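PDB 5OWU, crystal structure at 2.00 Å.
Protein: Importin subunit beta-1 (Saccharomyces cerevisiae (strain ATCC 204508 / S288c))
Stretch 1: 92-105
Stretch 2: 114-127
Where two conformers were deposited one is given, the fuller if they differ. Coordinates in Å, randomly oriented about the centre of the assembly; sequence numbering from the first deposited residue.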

# COMPACT_ATOMS: atom_id res chain seq x y z
N ALA A 92 25.40 -26.05 24.51
CA ALA A 92 24.26 -25.19 24.82
C ALA A 92 23.21 -25.26 23.71
O ALA A 92 22.02 -25.39 23.98
CB ALA A 92 24.73 -23.75 25.01
N LYS A 93 23.65 -25.15 22.45
CA LYS A 93 22.74 -25.30 21.32
C LYS A 93 21.93 -26.58 21.44
O LYS A 93 20.70 -26.57 21.35
CB LYS A 93 23.52 -25.30 20.01
CG LYS A 93 24.02 -23.95 19.52
CD LYS A 93 24.40 -24.06 18.05
CE LYS A 93 25.04 -22.79 17.49
NZ LYS A 93 26.43 -22.56 17.99
N ASN A 94 22.62 -27.71 21.66
CA ASN A 94 21.94 -28.99 21.73
C ASN A 94 20.91 -29.01 22.86
O ASN A 94 19.81 -29.54 22.69
CB ASN A 94 22.95 -30.12 21.91
CG ASN A 94 23.80 -30.34 20.68
OD1 ASN A 94 23.50 -29.82 19.60
ND2 ASN A 94 24.87 -31.12 20.82
N GLN A 95 21.26 -28.45 24.02
CA GLN A 95 20.29 -28.45 25.12
C GLN A 95 19.09 -27.57 24.81
O GLN A 95 17.95 -27.93 25.12
CB GLN A 95 20.96 -28.00 26.42
CG GLN A 95 21.47 -29.15 27.28
CD GLN A 95 20.35 -29.94 27.94
OE1 GLN A 95 19.51 -30.54 27.26
NE2 GLN A 95 20.32 -29.94 29.27
N ILE A 96 19.32 -26.41 24.19
CA ILE A 96 18.21 -25.51 23.86
C ILE A 96 17.27 -26.17 22.86
O ILE A 96 16.04 -26.14 23.02
CB ILE A 96 18.75 -24.17 23.32
CG1 ILE A 96 19.54 -23.44 24.42
CG2 ILE A 96 17.61 -23.30 22.81
CD1 ILE A 96 20.34 -22.27 23.92
N LYS A 97 17.83 -26.77 21.81
CA LYS A 97 17.02 -27.44 20.80
C LYS A 97 16.23 -28.59 21.42
O LYS A 97 15.03 -28.75 21.15
CB LYS A 97 17.90 -27.96 19.67
CG LYS A 97 18.62 -26.90 18.87
CD LYS A 97 19.33 -27.58 17.71
CE LYS A 97 20.60 -26.89 17.31
NZ LYS A 97 21.28 -27.68 16.23
N THR A 98 16.89 -29.40 22.25
CA THR A 98 16.18 -30.49 22.92
C THR A 98 15.03 -29.98 23.78
O THR A 98 13.94 -30.55 23.77
CB THR A 98 17.17 -31.30 23.78
OG1 THR A 98 18.21 -31.81 22.94
CG2 THR A 98 16.46 -32.46 24.47
N ASN A 99 15.26 -28.89 24.53
CA ASN A 99 14.20 -28.35 25.38
C ASN A 99 13.04 -27.80 24.56
O ASN A 99 11.87 -28.01 24.89
CB ASN A 99 14.77 -27.27 26.30
CG ASN A 99 15.65 -27.84 27.40
OD1 ASN A 99 15.66 -29.05 27.64
ND2 ASN A 99 16.40 -26.97 28.06
N ALA A 100 13.36 -27.10 23.47
CA ALA A 100 12.32 -26.59 22.58
C ALA A 100 11.49 -27.73 22.00
O ALA A 100 10.26 -27.65 21.94
CB ALA A 100 12.95 -25.77 21.46
N LEU A 101 12.15 -28.80 21.55
CA LEU A 101 11.42 -29.94 21.01
C LEU A 101 10.58 -30.61 22.09
O LEU A 101 9.49 -31.11 21.80
CB LEU A 101 12.40 -30.95 20.40
CG LEU A 101 12.95 -30.58 19.02
CD1 LEU A 101 14.17 -31.43 18.69
CD2 LEU A 101 11.87 -30.75 17.95
N THR A 102 11.06 -30.63 23.33
CA THR A 102 10.24 -31.14 24.42
C THR A 102 8.97 -30.31 24.58
O THR A 102 7.87 -30.86 24.70
CB THR A 102 11.04 -31.14 25.73
OG1 THR A 102 12.09 -32.12 25.65
CG2 THR A 102 10.13 -31.46 26.93
N ALA A 103 9.11 -28.99 24.55
CA ALA A 103 7.94 -28.13 24.71
C ALA A 103 7.00 -28.24 23.52
O ALA A 103 5.79 -28.04 23.66
CB ALA A 103 8.39 -26.69 24.93
N LEU A 104 7.53 -28.56 22.33
CA LEU A 104 6.69 -28.60 21.13
C LEU A 104 5.54 -29.59 21.29
O LEU A 104 4.43 -29.34 20.79
CB LEU A 104 7.53 -28.97 19.91
CG LEU A 104 6.76 -28.96 18.59
CD1 LEU A 104 6.38 -27.54 18.20
CD2 LEU A 104 7.57 -29.62 17.50
N VAL A 105 5.78 -30.70 21.97
CA VAL A 105 4.77 -31.74 22.14
C VAL A 105 4.02 -31.59 23.46
O VAL A 105 3.39 -32.53 23.92
CB VAL A 105 5.38 -33.15 22.00
CG1 VAL A 105 6.04 -33.30 20.64
CG2 VAL A 105 6.40 -33.43 23.11
N ALA A 114 4.43 -21.37 21.41
CA ALA A 114 5.68 -20.65 21.68
C ALA A 114 6.88 -21.48 21.26
O ALA A 114 7.82 -20.97 20.63
CB ALA A 114 5.76 -20.30 23.17
N ALA A 115 6.87 -22.77 21.59
CA ALA A 115 7.97 -23.65 21.22
C ALA A 115 8.11 -23.74 19.71
O ALA A 115 9.23 -23.77 19.19
CB ALA A 115 7.73 -25.03 21.83
N ALA A 116 6.99 -23.77 18.99
CA ALA A 116 7.04 -23.84 17.53
C ALA A 116 7.70 -22.59 16.96
O ALA A 116 8.48 -22.68 16.00
CB ALA A 116 5.63 -24.01 16.96
N GLN A 117 7.38 -21.42 17.51
CA GLN A 117 8.02 -20.20 17.03
C GLN A 117 9.52 -20.20 17.33
O GLN A 117 10.33 -19.75 16.50
CB GLN A 117 7.35 -18.98 17.66
CG GLN A 117 5.89 -18.83 17.31
CD GLN A 117 5.32 -17.49 17.77
OE1 GLN A 117 5.81 -16.43 17.39
NE2 GLN A 117 4.28 -17.55 18.59
N LEU A 118 9.92 -20.71 18.50
CA LEU A 118 11.34 -20.77 18.85
C LEU A 118 12.09 -21.74 17.93
O LEU A 118 13.17 -21.42 17.41
CB LEU A 118 11.50 -21.19 20.31
CG LEU A 118 12.93 -21.38 20.83
CD1 LEU A 118 13.69 -20.09 20.73
CD2 LEU A 118 12.92 -21.87 22.26
N ILE A 119 11.53 -22.94 17.75
CA ILE A 119 12.10 -23.90 16.82
C ILE A 119 12.25 -23.27 15.44
O ILE A 119 13.29 -23.42 14.79
CB ILE A 119 11.23 -25.17 16.77
CG1 ILE A 119 11.37 -25.95 18.08
CG2 ILE A 119 11.62 -26.05 15.58
CD1 ILE A 119 10.31 -27.01 18.28
N ALA A 120 11.22 -22.55 14.99
CA ALA A 120 11.28 -21.91 13.68
C ALA A 120 12.45 -20.94 13.59
O ALA A 120 13.16 -20.91 12.58
CB ALA A 120 9.97 -21.18 13.38
N ALA A 121 12.68 -20.14 14.64
CA ALA A 121 13.77 -19.17 14.61
C ALA A 121 15.13 -19.86 14.53
O ALA A 121 16.01 -19.49 13.72
CB ALA A 121 13.71 -18.28 15.85
N ILE A 122 15.34 -20.88 15.37
CA ILE A 122 16.61 -21.59 15.34
C ILE A 122 16.81 -22.26 13.99
O ILE A 122 17.89 -22.17 13.39
CB ILE A 122 16.67 -22.62 16.49
CG1 ILE A 122 16.66 -21.90 17.85
CG2 ILE A 122 17.93 -23.49 16.37
CD1 ILE A 122 16.31 -22.81 19.01
N ALA A 123 15.77 -22.92 13.48
CA ALA A 123 15.86 -23.57 12.17
C ALA A 123 16.20 -22.57 11.09
O ALA A 123 17.00 -22.86 10.20
CB ALA A 123 14.54 -24.28 11.84
N ASP A 124 15.58 -21.39 11.13
CA ASP A 124 15.87 -20.37 10.14
C ASP A 124 17.34 -19.98 10.18
O ASP A 124 17.90 -19.57 9.15
CB ASP A 124 14.99 -19.15 10.35
CG ASP A 124 13.59 -19.33 9.79
OD1 ASP A 124 13.38 -20.29 9.03
OD2 ASP A 124 12.70 -18.52 10.10
N ILE A 125 17.98 -20.09 11.34
CA ILE A 125 19.42 -19.85 11.37
C ILE A 125 20.20 -21.06 10.86
O ILE A 125 21.11 -20.92 10.04
CB ILE A 125 19.87 -19.46 12.79
CG1 ILE A 125 19.31 -18.10 13.16
CG2 ILE A 125 21.41 -19.44 12.87
CD1 ILE A 125 19.27 -17.85 14.65
N GLU A 126 19.88 -22.25 11.33
CA GLU A 126 20.77 -23.40 11.16
C GLU A 126 20.58 -24.14 9.83
O GLU A 126 21.56 -24.56 9.22
CB GLU A 126 20.60 -24.37 12.32
CG GLU A 126 21.03 -23.77 13.68
CD GLU A 126 21.44 -24.82 14.68
OE1 GLU A 126 21.18 -26.02 14.44
OE2 GLU A 126 22.03 -24.45 15.72
N LEU A 127 19.34 -24.34 9.39
CA LEU A 127 19.13 -25.13 8.17
C LEU A 127 19.87 -24.57 6.97
O LEU A 127 20.49 -25.36 6.23
CB LEU A 127 17.63 -25.26 7.87
CG LEU A 127 16.78 -26.06 8.87
CD1 LEU A 127 15.32 -26.06 8.44
CD2 LEU A 127 17.28 -27.48 9.01
O HOH W 1 23.99 -26.66 15.64

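The most unusual feature of this contact is a very short salt bridge at one end of an otherwise apolar seam: Lys-97 NZ lies 2.4 Å from Glu-126 OE1 and donates a hydrogen bond to it. Opposite charges explain the attraction, but 2.4 Å is well below the usual ammonium–carboxylate spacing, so the modelled distance deserves caution at 2.00 Å resolution. Lys-97 leaves its helix sideways, and its long chain brings the amine to the acid, while the CA-to-CB bond of Glu-126 points toward the partner helix. A water joins the pair: it accepts from Lys-97 NZ at 3.0 Å and donates a weak hydrogen bond to Glu-126 OE2, also at 3.0 Å. The aliphatic part of Lys-93 packs beside the same carboxylate, its CD 3.3 Å from Glu-126 OE2, while its amine is bonded elsewhere in the structure.

The backbone frame is a pair of helices, 92–104 and 114–126, running roughly antiparallel at 144° between their directions, with axes approaching to 8.3 Å. Because the helices are inclined, they do not stay equally close along their length. The tightest backbone register is near the C-terminal end of the first helix, with Leu-104 CA 5.1 Å from Ala-115 CA. Within each helix, most amides bond the carbonyl four residues earlier; the one hydrogen bond linking the stretches directly is between side chains, Lys-97 NZ to Glu-126 OE1.

Small side chains accompany that closeness. Ala-103 CB meets Ala-115 CB at 3.6 Å, and the methyl of Ala-115 also rests against backbone, with its CB 3.6 Å from both Ala-100 O and Leu-104 N. Here a methyl fills the space beside the opposing main chain.

Larger residues fill the space around these methyls and beyond them. Ile-119, which has the largest covered area of any residue in the contact, points toward the first helix in an m, t rotamer. Its CG1 packs on Ala-100 CB at 3.7 Å, and its CD1 reaches Leu-104 CB at 3.8 Å and Leu-101 CD2 at 4.1 Å. Leu-101 starts away from the partner, yet its side-chain end returns to join this cluster. Leu-104 leaves sideways and sets CD1 3.8 Å from Ala-116 CB, while Leu-118 CD2 lies 4.0 Å from Ala-100 CB. Nearer the charged end, Ile-96 CG2 and Ile-122 CD1 meet at 4.0 Å.

The design reading is simple: an alanine methyl against the opposing main chain at the close end, alanines interleaved with leucine and isoleucine, whose side chains fill the seam, and a charged pair joining the partly exposed Lys-97 to the buried Glu-126.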